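Local coordinates for glucose-binding protein (Thermus thermophilus HB27, PDB 2B3F) that probably serves as the sugar-capturing component of a binding-protein-dependent transport system, holding glucose or galactose in its binding site, at residues A129-W134 against A236-M241; M124-A129 against A262-P267. One frame throughout, in Å; residues are numbered along the deposited sequence.

Interaction 1 (A129-W134 against A236-M241); sequences AKLKGW and AAFNIM. Unlike the reference sequence in segment 129-134: Gly-133 (reference Glu). Unlike the reference sequence in segment 236-241: Ile-240 (reference Val).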
# COMPACT_ATOMS: atom_id res chain seq x y z
N ALA A 129 2.85 25.95 1.84
CA ALA A 129 2.29 27.33 1.84
C ALA A 129 1.03 27.48 2.69
O ALA A 129 0.79 28.55 3.26
CB ALA A 129 1.98 27.79 0.41
N LYS A 130 0.21 26.43 2.76
CA LYS A 130 -0.99 26.46 3.61
C LYS A 130 -0.59 26.41 5.07
O LYS A 130 -1.17 27.10 5.91
CB LYS A 130 -1.95 25.32 3.29
CG LYS A 130 -2.78 25.53 2.02
CD LYS A 130 -4.05 26.35 2.26
CE LYS A 130 -4.79 26.69 0.94
NZ LYS A 130 -4.66 25.60 -0.08
N LEU A 131 0.42 25.60 5.38
CA LEU A 131 0.88 25.50 6.76
C LEU A 131 1.41 26.84 7.22
O LEU A 131 1.19 27.23 8.37
CB LEU A 131 1.95 24.41 6.93
CG LEU A 131 1.53 22.92 6.85
CD1 LEU A 131 2.56 22.06 7.57
CD2 LEU A 131 0.14 22.66 7.43
N LYS A 132 2.11 27.55 6.33
CA LYS A 132 2.62 28.90 6.65
C LYS A 132 1.48 29.90 6.87
O LYS A 132 1.52 30.72 7.80
CB LYS A 132 3.56 29.38 5.54
CG LYS A 132 4.95 28.74 5.58
CD LYS A 132 5.85 29.31 4.50
CE LYS A 132 7.30 28.94 4.75
NZ LYS A 132 7.51 27.46 4.73
N GLY A 133 0.46 29.82 6.01
CA GLY A 133 -0.76 30.62 6.16
C GLY A 133 -1.45 30.44 7.51
O GLY A 133 -2.05 31.40 8.04
N TRP A 134 -1.36 29.22 8.06
CA TRP A 134 -1.88 28.89 9.40
C TRP A 134 -0.86 29.01 10.53
O TRP A 134 -1.20 28.81 11.69
CB TRP A 134 -2.41 27.46 9.45
CG TRP A 134 -3.61 27.23 8.63
CD1 TRP A 134 -4.70 28.03 8.55
CD2 TRP A 134 -3.85 26.11 7.80
NE1 TRP A 134 -5.62 27.47 7.70
CE2 TRP A 134 -5.12 26.28 7.22
CE3 TRP A 134 -3.11 24.96 7.48
CZ2 TRP A 134 -5.68 25.36 6.33
CZ3 TRP A 134 -3.65 24.05 6.60
CH2 TRP A 134 -4.93 24.25 6.03
N ALA A 236 -8.13 20.64 4.94
CA ALA A 236 -7.41 19.85 5.93
C ALA A 236 -5.95 20.27 5.85
O ALA A 236 -5.55 20.82 4.83
CB ALA A 236 -7.56 18.37 5.61
N ALA A 237 -5.18 20.01 6.90
CA ALA A 237 -3.75 20.31 6.93
C ALA A 237 -2.89 19.09 6.55
O ALA A 237 -1.81 19.24 5.94
CB ALA A 237 -3.36 20.80 8.33
N PHE A 238 -3.38 17.90 6.91
CA PHE A 238 -2.60 16.68 6.80
C PHE A 238 -3.44 15.52 6.26
O PHE A 238 -4.65 15.49 6.41
CB PHE A 238 -2.07 16.26 8.17
CG PHE A 238 -1.42 17.38 8.94
CD1 PHE A 238 -0.23 17.95 8.50
CD2 PHE A 238 -2.01 17.87 10.11
CE1 PHE A 238 0.37 18.98 9.23
CE2 PHE A 238 -1.42 18.90 10.82
CZ PHE A 238 -0.23 19.45 10.39
N ASN A 239 -2.74 14.56 5.65
CA ASN A 239 -3.36 13.27 5.28
C ASN A 239 -2.30 12.19 5.43
O ASN A 239 -1.17 12.40 5.05
CB ASN A 239 -3.87 13.31 3.85
CG ASN A 239 -4.64 12.06 3.45
OD1 ASN A 239 -5.59 11.63 4.16
ND2 ASN A 239 -4.29 11.49 2.31
N ILE A 240 -2.67 11.04 6.00
CA ILE A 240 -1.74 9.90 6.13
C ILE A 240 -2.12 8.91 5.03
O ILE A 240 -3.20 8.33 5.07
CB ILE A 240 -1.83 9.22 7.51
CG1 ILE A 240 -1.55 10.21 8.67
CG2 ILE A 240 -0.88 8.02 7.59
CD1 ILE A 240 -0.25 10.94 8.60
N MET A 241 -1.25 8.69 4.04
CA MET A 241 -1.62 7.82 2.93
C MET A 241 -0.35 7.35 2.20
O MET A 241 0.69 8.02 2.25
CB MET A 241 -2.53 8.60 1.98
CG MET A 241 -3.09 7.86 0.78
SD MET A 241 -3.79 6.26 1.19
CE MET A 241 -4.99 6.61 2.48
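Helix 128-133 approaches Ala-236 to Phe-238, on the way into strand 238-240, the nearest alpha carbons being Leu-131 CA and Ala-237 CA at 7.0 Å. Two side chains of segment 129-134 bridge this distance. Leu-131 meets Phe-238 at about a right angle, and its two methyls share one ring atom: CD1 and CD2 each lie 4.1 Å from Phe-238 CE1. CD2 also touches the methyl of Ala-237. That methyl packs over a face of the Phe-238 ring, toward its rim, and is met from another direction by Trp-134, whose CZ3 comes within 3.7 Å of Ala-237 CB. Trp-134 CH2 is 3.7 Å from Ala-236 O, which lies at the indole edge near its plane. Within the helical segment, Lys-130 O accepts the bond from Trp-134 N and lies over one indole face, while Leu-131 CD2 sits in plane at the edge. This is mainly apolar packing away from the sugar site, with no hydrogen bond across it. Leu-131 and Phe-238 both extend to Tyr-126 on strand 123-126, Phe-238 pairs through its backbone with Ala-162 of strand 161-162, and Ala-236 rests on Arg-230 of helix 224-233.

Interaction 2 (M124-A129 against A262-P267); sequences MWYLPA and AWAPSP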
# COMPACT_ATOMS: atom_id res chain seq x y z
N MET A 124 2.98 11.28 5.55
CA MET A 124 2.09 12.37 5.87
C MET A 124 2.30 13.46 4.84
O MET A 124 3.44 13.93 4.63
CB MET A 124 2.38 12.92 7.29
CG MET A 124 1.49 14.11 7.69
SD MET A 124 1.88 14.71 9.36
CE MET A 124 3.58 15.26 9.19
N TRP A 125 1.21 13.86 4.18
CA TRP A 125 1.19 14.87 3.12
C TRP A 125 0.61 16.18 3.64
O TRP A 125 -0.33 16.17 4.42
CB TRP A 125 0.36 14.39 1.93
CG TRP A 125 0.73 13.00 1.54
CD1 TRP A 125 0.13 11.85 1.93
CD2 TRP A 125 1.83 12.61 0.70
NE1 TRP A 125 0.77 10.76 1.40
CE2 TRP A 125 1.82 11.20 0.63
CE3 TRP A 125 2.82 13.31 -0.01
CZ2 TRP A 125 2.76 10.47 -0.09
CZ3 TRP A 125 3.75 12.60 -0.72
CH2 TRP A 125 3.71 11.19 -0.76
N TYR A 126 1.18 17.29 3.20
CA TYR A 126 0.73 18.61 3.60
C TYR A 126 1.19 19.60 2.54
O TYR A 126 1.97 19.26 1.65
CB TYR A 126 1.29 18.97 4.97
CG TYR A 126 2.81 19.00 5.05
CD1 TYR A 126 3.53 20.15 4.76
CD2 TYR A 126 3.54 17.85 5.40
CE1 TYR A 126 4.92 20.18 4.82
CE2 TYR A 126 4.92 17.88 5.47
CZ TYR A 126 5.61 19.04 5.18
OH TYR A 126 6.99 19.06 5.25
N LEU A 127 0.72 20.84 2.66
CA LEU A 127 1.06 21.91 1.72
C LEU A 127 1.90 22.91 2.49
O LEU A 127 1.38 23.53 3.42
CB LEU A 127 -0.21 22.60 1.23
CG LEU A 127 -0.81 22.20 -0.12
CD1 LEU A 127 -0.86 20.68 -0.30
CD2 LEU A 127 -2.17 22.84 -0.31
N PRO A 128 3.19 23.04 2.15
CA PRO A 128 4.00 24.01 2.89
C PRO A 128 3.45 25.46 2.93
O PRO A 128 3.54 26.10 3.97
CB PRO A 128 5.36 23.96 2.18
CG PRO A 128 5.42 22.65 1.55
CD PRO A 128 3.99 22.29 1.17
N ALA A 129 2.85 25.95 1.84
CA ALA A 129 2.29 27.33 1.84
C ALA A 129 1.03 27.48 2.69
O ALA A 129 0.79 28.55 3.26
CB ALA A 129 1.98 27.79 0.41
N ALA A 262 4.27 18.78 0.11
CA ALA A 262 5.44 18.21 0.75
C ALA A 262 5.06 16.97 1.54
O ALA A 262 3.88 16.61 1.60
CB ALA A 262 6.12 19.25 1.64
N TRP A 263 6.05 16.33 2.14
CA TRP A 263 5.87 15.04 2.79
C TRP A 263 6.82 14.87 3.97
O TRP A 263 7.90 15.47 4.01
CB TRP A 263 6.09 13.90 1.79
CG TRP A 263 7.43 13.97 1.14
CD1 TRP A 263 8.57 13.36 1.54
CD2 TRP A 263 7.76 14.72 -0.04
NE1 TRP A 263 9.61 13.67 0.69
CE2 TRP A 263 9.14 14.51 -0.29
CE3 TRP A 263 7.03 15.53 -0.92
CZ2 TRP A 263 9.79 15.09 -1.38
CZ3 TRP A 263 7.68 16.11 -2.00
CH2 TRP A 263 9.05 15.89 -2.22
N ALA A 264 6.40 14.06 4.92
CA ALA A 264 7.25 13.58 6.00
C ALA A 264 6.80 12.18 6.38
O ALA A 264 5.66 11.80 6.06
CB ALA A 264 7.17 14.49 7.20
N PRO A 265 7.65 11.43 7.09
CA PRO A 265 7.17 10.17 7.64
C PRO A 265 5.97 10.43 8.55
O PRO A 265 5.84 11.54 9.10
CB PRO A 265 8.37 9.66 8.44
CG PRO A 265 9.55 10.26 7.76
CD PRO A 265 9.07 11.65 7.42
N SER A 266 5.10 9.44 8.70
CA SER A 266 3.99 9.60 9.61
C SER A 266 4.59 9.92 10.97
O SER A 266 5.62 9.35 11.35
CB SER A 266 3.13 8.34 9.67
OG SER A 266 2.57 8.05 8.41
N PRO A 267 3.94 10.82 11.73
CA PRO A 267 4.44 11.15 13.06
C PRO A 267 4.87 9.92 13.87
O PRO A 267 4.15 8.91 13.93
CB PRO A 267 3.24 11.87 13.69
CG PRO A 267 2.55 12.50 12.56
CD PRO A 267 2.69 11.53 11.42
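Met-124 O is gripped twice, by one conventional hydrogen bond and one CA-H...O contact. Ala-264 N donates to Met-124 O at 3.0 Å, in the carbonyl plane, and Trp-263 CA approaches the same Met-124 O at 3.2 Å. The bond returned from Met-124 N to Ala-264 O is shorter, 2.8 Å, and almost straight at 174°. A second reciprocal pair joins Tyr-126 to Ala-262, but there Tyr-126 N reaches Ala-262 O from above the carbonyl plane, 39° out of it. Between these two hydrogen-bonded pairs, Trp-125 and Trp-263 form the non-hydrogen-bonded pair. The result is an antiparallel ladder at the side of a four-stranded mixed sheet, with 262-265 as an outermost strand and 123-126 inside it, in the second lobe of the periplasmic binding-protein fold. On the tryptophan face, Trp-125 CZ3 packs 3.7 Å from Trp-263 CB. Trp-125 NE1 bonds Met-241 O, its indole lies on helix 244-252, and Tyr-329 meets Trp-263 edge to face. The other face carries Tyr-126, whose CG takes the crowded position between backbone N and carbonyl carbon (chi1 60°). This swings the ring across to the partner strand: one face receives the Ala-262 carbonyl, and CE1 touches Ala-262 CB at 3.5 Å. Pro-128 CG presses on Ala-262 CB, also at 3.5 Å, tighter than usual for carbons. An alanine in place of Tyr-126 would remove the ring and probably leave the Ala-262 methyl and carbonyl less well packed. Met-124, anti at its first two torsions, carries SD to 3.9 Å from Pro-267 CD; the bend at the third turns CE toward the methyl of Ala-264.

How the interactions relate
Interaction 1 is nested inside interaction 2 along the chain: 124-129 leads directly into 129-134, with Ala-129 in common, and 236-241 precedes 262-267. Their centres lie about 7 Å apart, on one four-stranded sheet in which strand 123-126 stands between 238-240 and 262-265. Backbone pairing joins the two contacts, as Trp-125 N bonds Asn-239 O. Side chains do so too, with Leu-131 CD1 3.5 Å from Tyr-126 CD1. Interaction 2 pairs the edge strand with 123-126, while interaction 1 packs the following helix against the residues leading into 238-240. Both lie in one lobe; the side chain of Trp-125 is about 11 Å from the bound galactose.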